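Local structure of amidohydrolase family protein (Acinetobacter baumannii, 4I6K) at residues Q56-H61 with I258-A263; G70-P75 with N87-Y92; V153-P158 with V163-Q168; I209-F214 with Q229-F234; S222-A227 with F267-F272. The protein probably hydrolyses the lactone 2-pyrone-4,6-dicarboxylic acid as a member of the amidohydrolase family, and binds citric acid in this crystal. All coordinates share one frame; numbering follows the deposited sequence.

Interaction 1 of 5, residues Q56-H61 with I258-A263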
# COMPACT_ATOMS: atom_id res chain seq x y z
N GLN A 56 11.25 -2.60 -15.85
CA GLN A 56 11.80 -3.78 -16.48
C GLN A 56 12.05 -4.87 -15.44
O GLN A 56 11.51 -5.97 -15.52
CB GLN A 56 13.10 -3.39 -17.21
CG GLN A 56 13.92 -4.55 -17.73
CD GLN A 56 13.32 -5.16 -18.98
OE1 GLN A 56 13.69 -6.25 -19.40
NE2 GLN A 56 12.36 -4.44 -19.58
N SER A 57 12.87 -4.55 -14.45
CA SER A 57 13.15 -5.50 -13.39
C SER A 57 11.85 -5.97 -12.72
O SER A 57 11.67 -7.16 -12.45
CB SER A 57 14.10 -4.89 -12.36
OG SER A 57 14.51 -5.86 -11.41
N PHE A 58 10.94 -5.03 -12.46
CA PHE A 58 9.70 -5.36 -11.78
C PHE A 58 8.78 -6.27 -12.60
O PHE A 58 8.29 -7.28 -12.10
CB PHE A 58 8.96 -4.09 -11.35
CG PHE A 58 7.64 -4.36 -10.71
CD1 PHE A 58 7.55 -5.19 -9.61
CD2 PHE A 58 6.48 -3.78 -11.20
CE1 PHE A 58 6.32 -5.45 -9.02
CE2 PHE A 58 5.25 -4.02 -10.61
CZ PHE A 58 5.17 -4.85 -9.53
N ILE A 59 8.55 -5.91 -13.86
CA ILE A 59 7.75 -6.76 -14.74
C ILE A 59 8.43 -8.11 -14.89
O ILE A 59 7.77 -9.13 -15.09
CB ILE A 59 7.53 -6.14 -16.15
CG1 ILE A 59 6.20 -5.39 -16.23
CG2 ILE A 59 7.47 -7.23 -17.19
CD1 ILE A 59 6.03 -4.30 -15.22
N SER A 60 9.76 -8.12 -14.78
CA SER A 60 10.49 -9.38 -14.89
C SER A 60 10.18 -10.32 -13.73
O SER A 60 10.09 -11.54 -13.92
CB SER A 60 11.99 -9.12 -14.96
OG SER A 60 12.66 -10.34 -15.16
N HIS A 61 10.03 -9.78 -12.53
CA HIS A 61 9.65 -10.59 -11.38
C HIS A 61 8.20 -11.09 -11.47
O HIS A 61 7.90 -12.21 -11.06
CB HIS A 61 9.86 -9.82 -10.08
CG HIS A 61 11.30 -9.59 -9.75
ND1 HIS A 61 11.88 -8.35 -9.80
CD2 HIS A 61 12.27 -10.46 -9.37
CE1 HIS A 61 13.16 -8.45 -9.45
NE2 HIS A 61 13.41 -9.72 -9.19
N ILE A 258 16.03 -9.36 1.89
CA ILE A 258 14.77 -9.69 1.24
C ILE A 258 14.78 -9.66 -0.29
O ILE A 258 15.04 -8.62 -0.90
CB ILE A 258 13.63 -8.77 1.72
CG1 ILE A 258 13.56 -8.77 3.26
CG2 ILE A 258 12.30 -9.22 1.12
CD1 ILE A 258 12.98 -10.08 3.85
N THR A 259 14.47 -10.80 -0.89
CA THR A 259 14.28 -10.89 -2.33
C THR A 259 12.79 -11.01 -2.65
O THR A 259 11.96 -11.28 -1.76
CB THR A 259 14.95 -12.15 -2.92
OG1 THR A 259 14.35 -13.32 -2.35
CG2 THR A 259 16.45 -12.16 -2.63
N TYR A 260 12.46 -10.83 -3.92
CA TYR A 260 11.11 -11.09 -4.36
C TYR A 260 10.69 -12.49 -3.93
O TYR A 260 9.60 -12.68 -3.38
CB TYR A 260 11.00 -10.95 -5.87
CG TYR A 260 9.60 -10.59 -6.29
CD1 TYR A 260 9.20 -9.27 -6.31
CD2 TYR A 260 8.69 -11.58 -6.65
CE1 TYR A 260 7.91 -8.93 -6.69
CE2 TYR A 260 7.40 -11.26 -7.01
CZ TYR A 260 7.01 -9.93 -7.03
OH TYR A 260 5.73 -9.60 -7.40
N GLU A 261 11.56 -13.47 -4.15
CA GLU A 261 11.25 -14.86 -3.79
C GLU A 261 10.96 -15.01 -2.30
O GLU A 261 10.07 -15.76 -1.89
CB GLU A 261 12.37 -15.80 -4.22
CG GLU A 261 12.52 -15.92 -5.72
CD GLU A 261 12.73 -14.58 -6.37
OE1 GLU A 261 13.45 -13.75 -5.77
OE2 GLU A 261 12.18 -14.35 -7.48
N ASP A 262 11.73 -14.28 -1.49
CA ASP A 262 11.51 -14.27 -0.04
C ASP A 262 10.14 -13.70 0.32
O ASP A 262 9.47 -14.17 1.24
CB ASP A 262 12.60 -13.45 0.65
CG ASP A 262 13.96 -14.09 0.53
OD1 ASP A 262 14.02 -15.33 0.38
OD2 ASP A 262 14.97 -13.35 0.59
N ALA A 263 9.74 -12.65 -0.41
CA ALA A 263 8.42 -12.07 -0.22
C ALA A 263 7.34 -13.10 -0.55
O ALA A 263 6.45 -13.35 0.27
CB ALA A 263 8.26 -10.81 -1.07
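Tyr260 carries most of this contact, meeting His61 and, more lightly, Phe58 of helix 55-64. Just before it, Thr259 sets the start of helix 260-270: its OG1 accepts from Asp262 N, while its own N donates to Asp262 OD2, 37° out of the carboxylate plane. This reciprocal pair is a capping box, and a threonine and an aspartate, each with a short acceptor-bearing side chain, suit it well. Tyr260 then sends its ring toward the other helix, CG lying anti to the backbone N (chi1 -154°). His61 CB sits over the centre of one face, 3.8 Å from the centroid of the Tyr260 ring, a CH-pi contact. The imidazole is nearly parallel to the phenol but slid well to the side, with centroids 5.1 Å apart, so the two rings hardly overlap; His61 CD2 instead comes within 3.8 Å of Tyr260 CB. Farther out on the phenol, CE1 of Tyr260 approaches CE1 of Phe58 at 4.5 Å, and the hydroxyl beyond it is hydrogen-bonded to Asp29. Next in sequence, Glu261 brings OE2 to the imidazole edge, 4.3 Å from His61 CD2, though OE2 is hydrogen-bonded to His65 NE2. With no hydrogen bond between the segments, the helices cohere through ring and methylene surfaces, while the carboxylate of Glu261, engaged mainly with His65, might slightly favour positive charge on the His61 imidazole.

Interaction 2 of 5, residues G70-P75 with N87-Y92; sequences GVLVQP and NAIQQY
Leu72 turns its CG anti to the carbonyl carbon (chi1 -70°) and stretches CD1 away from the backbone (chi2 -174°), which carries this methyl from strand 69-73 up to Ala88 and Ile89 of helix 83-91. Ile89 bends its own chain (chi2 -74°), and its CD1 comes nearer to the strand than its CB direction would suggest. Leu72 CD1 touches Ala88 CB at 3.6 Å and Ile89 CD1 at 4.2 Å, a single methyl group serving both neighbours. The small alanine lets the helix come close where the leucine is long, and the bent ethyl arm of the isoleucine reaches in beside it. Phe58, Met85 and Leu96 pack round Leu72 as well. The contact belongs to the right-handed beta-alpha-beta unit of strand 69-73, helix 83-91 and strand 96-100, part of the (beta/alpha)8 barrel typical of amidohydrolases. Strand and helix share only buried methyl groups here, with no hydrogen bond across, so their cohesion is dispersive and hydrophobic rather than directional.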
# COMPACT_ATOMS: atom_id res chain seq x y z
N GLY A 70 0.25 -5.56 -11.46
CA GLY A 70 0.97 -5.02 -10.33
C GLY A 70 0.52 -3.60 -10.09
O GLY A 70 0.00 -2.93 -10.99
N VAL A 71 0.70 -3.14 -8.86
CA VAL A 71 0.34 -1.77 -8.57
C VAL A 71 1.54 -1.01 -8.08
O VAL A 71 2.09 -1.32 -7.02
CB VAL A 71 -0.79 -1.70 -7.55
CG1 VAL A 71 -1.12 -0.24 -7.23
CG2 VAL A 71 -2.01 -2.42 -8.10
N LEU A 72 1.92 -0.00 -8.85
CA LEU A 72 3.01 0.89 -8.48
C LEU A 72 2.54 1.96 -7.49
O LEU A 72 1.48 2.56 -7.67
CB LEU A 72 3.60 1.54 -9.72
CG LEU A 72 4.35 0.52 -10.57
CD1 LEU A 72 5.05 1.20 -11.73
CD2 LEU A 72 5.34 -0.21 -9.67
N VAL A 73 3.34 2.18 -6.46
CA VAL A 73 3.01 3.16 -5.43
C VAL A 73 4.12 4.21 -5.38
O VAL A 73 5.30 3.87 -5.47
CB VAL A 73 2.86 2.47 -4.07
CG1 VAL A 73 2.79 3.49 -2.96
CG2 VAL A 73 1.65 1.58 -4.06
N GLN A 74 3.74 5.48 -5.27
CA GLN A 74 4.71 6.57 -5.22
C GLN A 74 5.52 6.52 -3.92
O GLN A 74 4.94 6.49 -2.84
CB GLN A 74 3.99 7.93 -5.32
CG GLN A 74 4.86 9.15 -4.95
CD GLN A 74 5.75 9.58 -6.10
OE1 GLN A 74 5.96 8.81 -7.03
NE2 GLN A 74 6.25 10.80 -6.06
N PRO A 75 6.86 6.53 -4.03
CA PRO A 75 7.73 6.42 -2.87
C PRO A 75 7.87 7.72 -2.10
O PRO A 75 7.85 8.80 -2.68
CB PRO A 75 9.09 6.04 -3.48
CG PRO A 75 8.83 5.78 -4.94
CD PRO A 75 7.61 6.53 -5.29
N ASN A 87 5.55 7.24 -15.98
CA ASN A 87 6.22 6.69 -17.17
C ASN A 87 6.22 5.17 -17.21
O ASN A 87 6.05 4.57 -18.28
CB ASN A 87 7.65 7.23 -17.28
CG ASN A 87 7.69 8.71 -17.62
OD1 ASN A 87 7.20 9.13 -18.67
ND2 ASN A 87 8.26 9.52 -16.72
N ALA A 88 6.37 4.55 -16.05
CA ALA A 88 6.40 3.10 -15.95
C ALA A 88 5.05 2.52 -16.32
O ALA A 88 4.97 1.50 -17.02
CB ALA A 88 6.80 2.66 -14.54
N ILE A 89 3.98 3.16 -15.84
CA ILE A 89 2.61 2.73 -16.12
C ILE A 89 2.36 2.76 -17.61
O ILE A 89 1.93 1.77 -18.20
CB ILE A 89 1.57 3.64 -15.46
CG1 ILE A 89 1.76 3.69 -13.94
CG2 ILE A 89 0.17 3.14 -15.78
CD1 ILE A 89 1.32 2.44 -13.25
N GLN A 90 2.64 3.91 -18.23
CA GLN A 90 2.48 4.09 -19.67
C GLN A 90 3.14 2.98 -20.49
O GLN A 90 2.60 2.57 -21.52
CB GLN A 90 3.03 5.44 -20.12
CG GLN A 90 2.05 6.58 -19.89
CD GLN A 90 2.74 7.87 -19.51
OE1 GLN A 90 3.81 8.20 -20.03
NE2 GLN A 90 2.13 8.61 -18.58
N GLN A 91 4.29 2.49 -20.05
CA GLN A 91 4.96 1.41 -20.75
C GLN A 91 4.19 0.10 -20.67
O GLN A 91 4.22 -0.68 -21.62
CB GLN A 91 6.36 1.19 -20.22
CG GLN A 91 7.25 2.37 -20.44
CD GLN A 91 8.64 2.10 -19.95
OE1 GLN A 91 9.32 2.99 -19.45
NE2 GLN A 91 9.08 0.86 -20.09
N TYR A 92 3.54 -0.15 -19.54
CA TYR A 92 2.77 -1.38 -19.37
C TYR A 92 1.36 -1.13 -18.87
O TYR A 92 0.93 -1.70 -17.86
CB TYR A 92 3.47 -2.33 -18.42
CG TYR A 92 4.87 -2.72 -18.85
CD1 TYR A 92 5.97 -1.93 -18.50
CD2 TYR A 92 5.09 -3.87 -19.60
CE1 TYR A 92 7.25 -2.28 -18.88
CE2 TYR A 92 6.37 -4.23 -20.00
CZ TYR A 92 7.44 -3.43 -19.63
OH TYR A 92 8.71 -3.79 -20.01

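Interaction 3 of 5, residues V153-P158 with V163-Q168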
# COMPACT_ATOMS: atom_id res chain seq x y z
N VAL A 153 -8.08 5.73 -0.95
CA VAL A 153 -7.08 6.38 -0.10
C VAL A 153 -6.24 5.32 0.64
O VAL A 153 -6.76 4.56 1.45
CB VAL A 153 -7.72 7.35 0.92
CG1 VAL A 153 -6.67 7.87 1.90
CG2 VAL A 153 -8.40 8.51 0.20
N GLU A 154 -4.94 5.29 0.34
CA GLU A 154 -3.99 4.33 0.91
C GLU A 154 -3.23 4.96 2.07
O GLU A 154 -2.75 6.09 1.97
CB GLU A 154 -3.02 3.85 -0.18
CG GLU A 154 -2.04 2.75 0.26
CD GLU A 154 -1.05 2.36 -0.85
OE1 GLU A 154 -1.00 3.05 -1.90
OE2 GLU A 154 -0.32 1.37 -0.67
N LEU A 155 -3.11 4.22 3.18
CA LEU A 155 -2.38 4.72 4.34
C LEU A 155 -1.15 3.88 4.64
O LEU A 155 -1.20 2.65 4.66
CB LEU A 155 -3.27 4.74 5.60
CG LEU A 155 -4.67 5.32 5.43
CD1 LEU A 155 -5.45 5.31 6.76
CD2 LEU A 155 -4.60 6.72 4.84
N HIS A 156 -0.04 4.56 4.88
CA HIS A 156 1.10 3.92 5.48
C HIS A 156 1.42 4.74 6.72
O HIS A 156 1.80 5.90 6.61
CB HIS A 156 2.28 3.88 4.53
CG HIS A 156 3.43 3.09 5.07
ND1 HIS A 156 4.72 3.59 5.10
CD2 HIS A 156 3.49 1.86 5.63
CE1 HIS A 156 5.52 2.68 5.64
NE2 HIS A 156 4.80 1.62 5.96
N ALA A 157 1.22 4.14 7.89
CA ALA A 157 1.28 4.89 9.12
C ALA A 157 1.27 3.98 10.34
O ALA A 157 0.78 2.85 10.27
CB ALA A 157 0.11 5.86 9.19
N PRO A 158 1.82 4.47 11.46
CA PRO A 158 1.84 3.73 12.71
C PRO A 158 0.45 3.69 13.34
O PRO A 158 -0.34 4.63 13.16
CB PRO A 158 2.78 4.56 13.58
CG PRO A 158 2.62 5.97 13.04
CD PRO A 158 2.50 5.77 11.57
N VAL A 163 -5.31 5.08 14.30
CA VAL A 163 -6.43 5.21 15.23
C VAL A 163 -7.08 6.61 15.11
O VAL A 163 -8.26 6.81 15.42
CB VAL A 163 -5.99 4.98 16.67
CG1 VAL A 163 -7.09 5.39 17.63
CG2 VAL A 163 -5.58 3.52 16.89
N GLN A 164 -6.27 7.55 14.63
CA GLN A 164 -6.65 8.95 14.47
C GLN A 164 -7.31 9.21 13.14
O GLN A 164 -8.23 10.02 13.03
CB GLN A 164 -5.37 9.76 14.46
CG GLN A 164 -5.52 11.13 14.96
CD GLN A 164 -5.39 11.17 16.44
OE1 GLN A 164 -6.14 10.50 17.15
NE2 GLN A 164 -4.42 11.93 16.92
N LEU A 165 -6.81 8.53 12.11
CA LEU A 165 -7.21 8.79 10.73
C LEU A 165 -8.51 8.13 10.33
O LEU A 165 -9.35 8.76 9.67
CB LEU A 165 -6.09 8.34 9.79
CG LEU A 165 -4.80 9.15 9.90
CD1 LEU A 165 -3.62 8.35 9.38
CD2 LEU A 165 -4.97 10.46 9.16
N LEU A 166 -8.68 6.88 10.70
CA LEU A 166 -9.84 6.12 10.27
C LEU A 166 -11.15 6.84 10.60
O LEU A 166 -12.05 6.93 9.76
CB LEU A 166 -9.83 4.70 10.86
CG LEU A 166 -8.81 3.70 10.28
CD1 LEU A 166 -9.32 2.25 10.37
CD2 LEU A 166 -8.49 4.02 8.84
N PRO A 167 -11.26 7.35 11.84
CA PRO A 167 -12.50 8.04 12.23
C PRO A 167 -12.85 9.19 11.29
O PRO A 167 -14.01 9.36 10.96
CB PRO A 167 -12.18 8.57 13.63
CG PRO A 167 -11.27 7.56 14.18
CD PRO A 167 -10.38 7.14 13.00
N GLN A 168 -11.86 9.95 10.85
CA GLN A 168 -12.10 11.04 9.89
C GLN A 168 -12.46 10.53 8.49
O GLN A 168 -13.33 11.09 7.80
CB GLN A 168 -10.87 11.95 9.83
CG GLN A 168 -10.92 13.03 10.89
CD GLN A 168 -9.57 13.34 11.49
OE1 GLN A 168 -9.49 13.94 12.56
NE2 GLN A 168 -8.50 12.93 10.81
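Leu155 and Leu166 cross obliquely, branch end against branch end: Leu155 CD1 lies 3.9 Å from Leu166 CD2. Both have CG anti to the carbonyl carbon, and the extended outer torsion of Leu155 (chi2 -179°) carries its CD1 out from strand 152-156. The same methyl meets Leu165 not at its tip but at the root of its side chain, 4.3 Å from CB. Leu165 in turn brings CD1 to within 4.5 Å of Ala157 CB. Leu155 and Ala157 are two positions apart, and both side chains point toward the helix; the bulky leucine reaches it, and the small alanine leaves room for the Leu165 branch. The residues between and before them serve another environment: Glu154 forms a salt bridge with Lys210, and His156 ND1 is hydrogen-bonded to Asn125. This alternation fits a (beta/alpha)8 barrel, whose strands turn successive residues inward and toward the helices. Ala157 lies just past the C-terminal end of the strand, and its side chain is about 9 Å from the bound citric acid. Across the contact itself every touch is between carbon atoms, so the helix is held by hydrophobic burial, while the polar chemistry of the strand is kept for the opposite side.

Interaction 4 of 5, residues I209-F214 with Q229-F234; sequences IKVSGF and QAYNIF
Ile209 presses its CD1 methyl onto the ring of Phe234, 3.6 Å from the centroid and only 13° off the normal, a CH-pi contact over the centre of the face. Its CG2 branch adds a second touch, 3.6 Å from Phe234 CE2, so the forked side chain grips both the middle and the rim of the ring. The opposite face lies against Ala230 O, 3.0 Å from the ring plane, leaving phenylalanine sandwiched between a methyl group and its own helix. Looser packing follows at Val211, whose CG1 only reaches Tyr231 CD1 at 4.2 Å; the tyrosine hydroxyl continues past it to a hydrogen bond with Glu276. The aromatic rings of Phe234 and Tyr231 suit the buried side of the helix, against the branched Ile209 and Val211, while Asn232 and Gln229 take its more exposed flank. Strand 207-210 and helix 222-237 thus pair within a beta-alpha-beta unit that runs on to strand 243-244, where Leu243 touches Ile209, Tyr231 and Phe234, and helix 193-201 flanks the ring through Tyr195 and Leu199.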
# COMPACT_ATOMS: atom_id res chain seq x y z
N ILE A 209 -6.89 -4.31 3.85
CA ILE A 209 -5.56 -4.44 4.43
C ILE A 209 -4.60 -5.20 3.52
O ILE A 209 -4.93 -6.28 2.99
CB ILE A 209 -5.59 -5.14 5.78
CG1 ILE A 209 -6.52 -4.40 6.73
CG2 ILE A 209 -4.19 -5.21 6.35
CD1 ILE A 209 -6.97 -5.22 7.89
N LYS A 210 -3.40 -4.64 3.35
CA LYS A 210 -2.34 -5.27 2.59
C LYS A 210 -1.54 -6.18 3.51
O LYS A 210 -1.07 -5.72 4.55
CB LYS A 210 -1.41 -4.21 1.98
CG LYS A 210 -2.09 -3.14 1.13
CD LYS A 210 -1.25 -2.83 -0.10
CE LYS A 210 -1.56 -1.48 -0.68
NZ LYS A 210 -0.79 -1.26 -1.94
N VAL A 211 -1.40 -7.45 3.14
CA VAL A 211 -0.60 -8.39 3.94
C VAL A 211 0.82 -8.47 3.39
O VAL A 211 1.38 -9.54 3.20
CB VAL A 211 -1.24 -9.80 4.03
CG1 VAL A 211 -2.55 -9.78 4.84
CG2 VAL A 211 -1.46 -10.40 2.64
N SER A 212 1.41 -7.30 3.15
CA SER A 212 2.72 -7.18 2.55
C SER A 212 3.67 -6.73 3.62
O SER A 212 3.25 -6.30 4.69
CB SER A 212 2.66 -6.10 1.48
OG SER A 212 2.27 -4.86 2.05
N GLY A 213 4.97 -6.79 3.31
CA GLY A 213 5.99 -6.17 4.14
C GLY A 213 6.07 -6.69 5.57
O GLY A 213 6.42 -5.95 6.49
N PHE A 214 5.76 -7.97 5.75
CA PHE A 214 5.87 -8.59 7.07
C PHE A 214 7.19 -8.20 7.72
O PHE A 214 7.27 -8.07 8.94
CB PHE A 214 5.82 -10.10 6.97
CG PHE A 214 7.09 -10.70 6.43
CD1 PHE A 214 8.09 -11.10 7.29
CD2 PHE A 214 7.29 -10.82 5.06
CE1 PHE A 214 9.27 -11.64 6.81
CE2 PHE A 214 8.46 -11.36 4.56
CZ PHE A 214 9.45 -11.78 5.43
N GLN A 229 -0.32 -13.73 13.10
CA GLN A 229 -1.35 -13.38 14.07
C GLN A 229 -2.31 -12.34 13.51
O GLN A 229 -3.53 -12.47 13.62
CB GLN A 229 -0.71 -12.81 15.33
CG GLN A 229 0.07 -13.79 16.17
CD GLN A 229 0.43 -13.20 17.51
OE1 GLN A 229 -0.45 -12.92 18.33
NE2 GLN A 229 1.72 -12.97 17.73
N ALA A 230 -1.74 -11.29 12.93
CA ALA A 230 -2.52 -10.20 12.36
C ALA A 230 -3.47 -10.77 11.32
O ALA A 230 -4.65 -10.46 11.31
CB ALA A 230 -1.62 -9.14 11.76
N TYR A 231 -2.94 -11.63 10.46
CA TYR A 231 -3.76 -12.31 9.46
C TYR A 231 -4.93 -13.05 10.10
O TYR A 231 -6.08 -12.88 9.68
CB TYR A 231 -2.92 -13.27 8.62
CG TYR A 231 -3.70 -14.01 7.55
CD1 TYR A 231 -4.18 -13.33 6.41
CD2 TYR A 231 -3.97 -15.37 7.66
CE1 TYR A 231 -4.90 -13.99 5.42
CE2 TYR A 231 -4.70 -16.05 6.67
CZ TYR A 231 -5.16 -15.35 5.56
OH TYR A 231 -5.87 -16.01 4.57
N ASN A 232 -4.64 -13.87 11.11
CA ASN A 232 -5.69 -14.63 11.77
C ASN A 232 -6.75 -13.72 12.34
O ASN A 232 -7.95 -13.97 12.18
CB ASN A 232 -5.13 -15.50 12.90
CG ASN A 232 -4.21 -16.59 12.39
OD1 ASN A 232 -3.54 -17.25 13.18
ND2 ASN A 232 -4.16 -16.78 11.08
N ILE A 233 -6.32 -12.67 13.02
CA ILE A 233 -7.26 -11.67 13.52
C ILE A 233 -8.16 -11.15 12.39
O ILE A 233 -9.38 -11.23 12.49
CB ILE A 233 -6.51 -10.52 14.21
CG1 ILE A 233 -5.83 -11.04 15.48
CG2 ILE A 233 -7.45 -9.37 14.55
CD1 ILE A 233 -4.98 -10.00 16.19
N PHE A 234 -7.56 -10.66 11.31
CA PHE A 234 -8.33 -10.21 10.14
C PHE A 234 -9.38 -11.24 9.72
O PHE A 234 -10.53 -10.89 9.42
CB PHE A 234 -7.40 -9.95 8.95
CG PHE A 234 -6.31 -8.95 9.23
CD1 PHE A 234 -6.43 -8.04 10.27
CD2 PHE A 234 -5.16 -8.92 8.44
CE1 PHE A 234 -5.42 -7.10 10.51
CE2 PHE A 234 -4.15 -7.98 8.67
CZ PHE A 234 -4.28 -7.08 9.72

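Interaction 5 of 5, residues S222-A227 with F267-F272; sequences SNINIA and FKQIVF
Gln269 brings the nitrogen end of its flat carboxamide toward Ile224, with NE2 4.3 Å from CG2, a loose van der Waals approach at the exposed border of the contact. Two residues earlier on the helix, the ring of Phe267 turns to the far side: one face carries Val271 CB, 3.9 Å above the plane and offset toward the rim, and the ring also meets that of Trp245, their planes at about 50°. Next after Gln269 comes Ile270, which does most of the packing. Its CG1 stands anti to the carbonyl carbon (chi1 -67°) and leads CD1 to Ala227 CB at 3.6 Å. In the (beta/alpha)8 barrel, helices 222-237 and 260-270 follow the seventh and eighth strands and are neighbours in the outer layer, joined here without a hydrogen bond. An alanine at the near point suits them: the CA atoms of Ala227 and Ile270 are 6.8 Å apart, and the small side chain leaves room for the longer isoleucine at this close approach. One turn earlier, the branched Ile224 sets its CG2 4.2 Å from CG1 of Ile270, so that one methyl faces both the isoleucine and the Gln269 amide. Phe214 packs against Ile224 and Ala227, and Tyr231, a turn farther along helix 222-237, touches Ile270 as well.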
# COMPACT_ATOMS: atom_id res chain seq x y z
N SER A 222 10.51 -13.57 14.28
CA SER A 222 9.39 -12.92 14.95
C SER A 222 8.38 -12.31 13.97
O SER A 222 7.20 -12.68 13.95
CB SER A 222 9.92 -11.83 15.89
OG SER A 222 8.89 -10.91 16.21
N ASN A 223 8.85 -11.37 13.16
CA ASN A 223 7.99 -10.59 12.27
C ASN A 223 7.03 -11.41 11.41
O ASN A 223 5.99 -10.90 10.99
CB ASN A 223 8.83 -9.65 11.40
CG ASN A 223 9.86 -10.38 10.55
OD1 ASN A 223 9.69 -11.56 10.22
ND2 ASN A 223 10.92 -9.68 10.18
N ILE A 224 7.37 -12.66 11.14
CA ILE A 224 6.48 -13.52 10.37
C ILE A 224 5.36 -14.05 11.25
O ILE A 224 4.24 -14.30 10.79
CB ILE A 224 7.23 -14.70 9.71
CG1 ILE A 224 8.69 -14.31 9.43
CG2 ILE A 224 6.54 -15.13 8.43
CD1 ILE A 224 9.57 -15.48 8.97
N ASN A 225 5.67 -14.28 12.51
CA ASN A 225 4.64 -14.67 13.44
C ASN A 225 3.64 -13.57 13.72
O ASN A 225 2.45 -13.80 13.68
CB ASN A 225 5.25 -15.20 14.73
CG ASN A 225 4.24 -15.89 15.57
OD1 ASN A 225 3.89 -15.42 16.64
ND2 ASN A 225 3.73 -17.00 15.07
N ILE A 226 4.13 -12.37 13.96
CA ILE A 226 3.30 -11.18 14.03
C ILE A 226 2.40 -11.15 12.80
O ILE A 226 1.18 -11.16 12.92
CB ILE A 226 4.15 -9.92 14.11
CG1 ILE A 226 4.99 -9.96 15.38
CG2 ILE A 226 3.26 -8.68 14.10
CD1 ILE A 226 4.15 -10.23 16.63
N ALA A 227 3.01 -11.14 11.61
CA ALA A 227 2.22 -11.19 10.37
C ALA A 227 1.12 -12.27 10.42
O ALA A 227 -0.03 -12.03 10.06
CB ALA A 227 3.14 -11.40 9.17
N PHE A 267 4.58 -15.15 2.19
CA PHE A 267 3.16 -15.03 1.97
C PHE A 267 2.50 -16.40 2.11
O PHE A 267 1.45 -16.53 2.74
CB PHE A 267 2.87 -14.42 0.59
CG PHE A 267 1.44 -14.53 0.18
CD1 PHE A 267 1.05 -15.44 -0.78
CD2 PHE A 267 0.47 -13.74 0.79
CE1 PHE A 267 -0.28 -15.56 -1.16
CE2 PHE A 267 -0.86 -13.86 0.43
CZ PHE A 267 -1.24 -14.78 -0.56
N LYS A 268 3.12 -17.40 1.51
CA LYS A 268 2.58 -18.76 1.51
C LYS A 268 2.65 -19.36 2.90
O LYS A 268 1.88 -20.27 3.24
CB LYS A 268 3.34 -19.64 0.52
CG LYS A 268 3.27 -19.16 -0.93
CD LYS A 268 3.89 -20.20 -1.88
CE LYS A 268 3.92 -19.72 -3.32
NZ LYS A 268 4.97 -20.41 -4.12
N GLN A 269 3.62 -18.94 3.69
CA GLN A 269 3.66 -19.28 5.10
C GLN A 269 2.60 -18.63 5.96
O GLN A 269 1.99 -19.28 6.78
CB GLN A 269 5.02 -19.01 5.68
CG GLN A 269 5.92 -20.18 5.51
CD GLN A 269 7.36 -19.81 5.63
OE1 GLN A 269 8.22 -20.40 4.98
NE2 GLN A 269 7.64 -18.82 6.47
N ILE A 270 2.40 -17.35 5.76
CA ILE A 270 1.31 -16.65 6.42
C ILE A 270 -0.05 -17.14 5.93
O ILE A 270 -0.95 -17.41 6.72
CB ILE A 270 1.40 -15.13 6.18
CG1 ILE A 270 2.64 -14.56 6.87
CG2 ILE A 270 0.13 -14.44 6.67
CD1 ILE A 270 3.27 -13.41 6.13
N VAL A 271 -0.21 -17.23 4.62
CA VAL A 271 -1.47 -17.67 4.04
C VAL A 271 -1.28 -19.05 3.44
O VAL A 271 -1.01 -19.21 2.25
CB VAL A 271 -1.97 -16.71 2.95
CG1 VAL A 271 -3.37 -17.11 2.47
CG2 VAL A 271 -1.97 -15.29 3.48
N PHE A 272 -1.41 -20.06 4.29
CA PHE A 272 -1.20 -21.44 3.89
C PHE A 272 -2.31 -21.98 2.96
O PHE A 272 -2.02 -22.65 1.96
CB PHE A 272 -1.06 -22.32 5.13
CG PHE A 272 -0.61 -23.70 4.81
CD1 PHE A 272 -1.10 -24.79 5.52
CD2 PHE A 272 0.28 -23.93 3.77
CE1 PHE A 272 -0.69 -26.07 5.21
CE2 PHE A 272 0.70 -25.20 3.45
CZ PHE A 272 0.21 -26.28 4.17

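From the N terminus, interaction 1 opens first, at 56-61, and closes near the C terminus at 258-263, joining the helix after the first strand to the helix after the eighth and so helping to complete the barrel's outer ring. Within that long loop, interactions 2, 3 and 4 close short strand-to-helix loops one after another, at 70-92, 153-168 and 209-234. Interaction 5 begins before interaction 4 has closed and ends beyond 258-263, so it crosses both; it shares helix 222-237 with interaction 4 and helix 260-270 with interaction 1. Phe58 against Leu72 links interactions 1 and 2, and a salt bridge inside the barrel joins interactions 3 and 4.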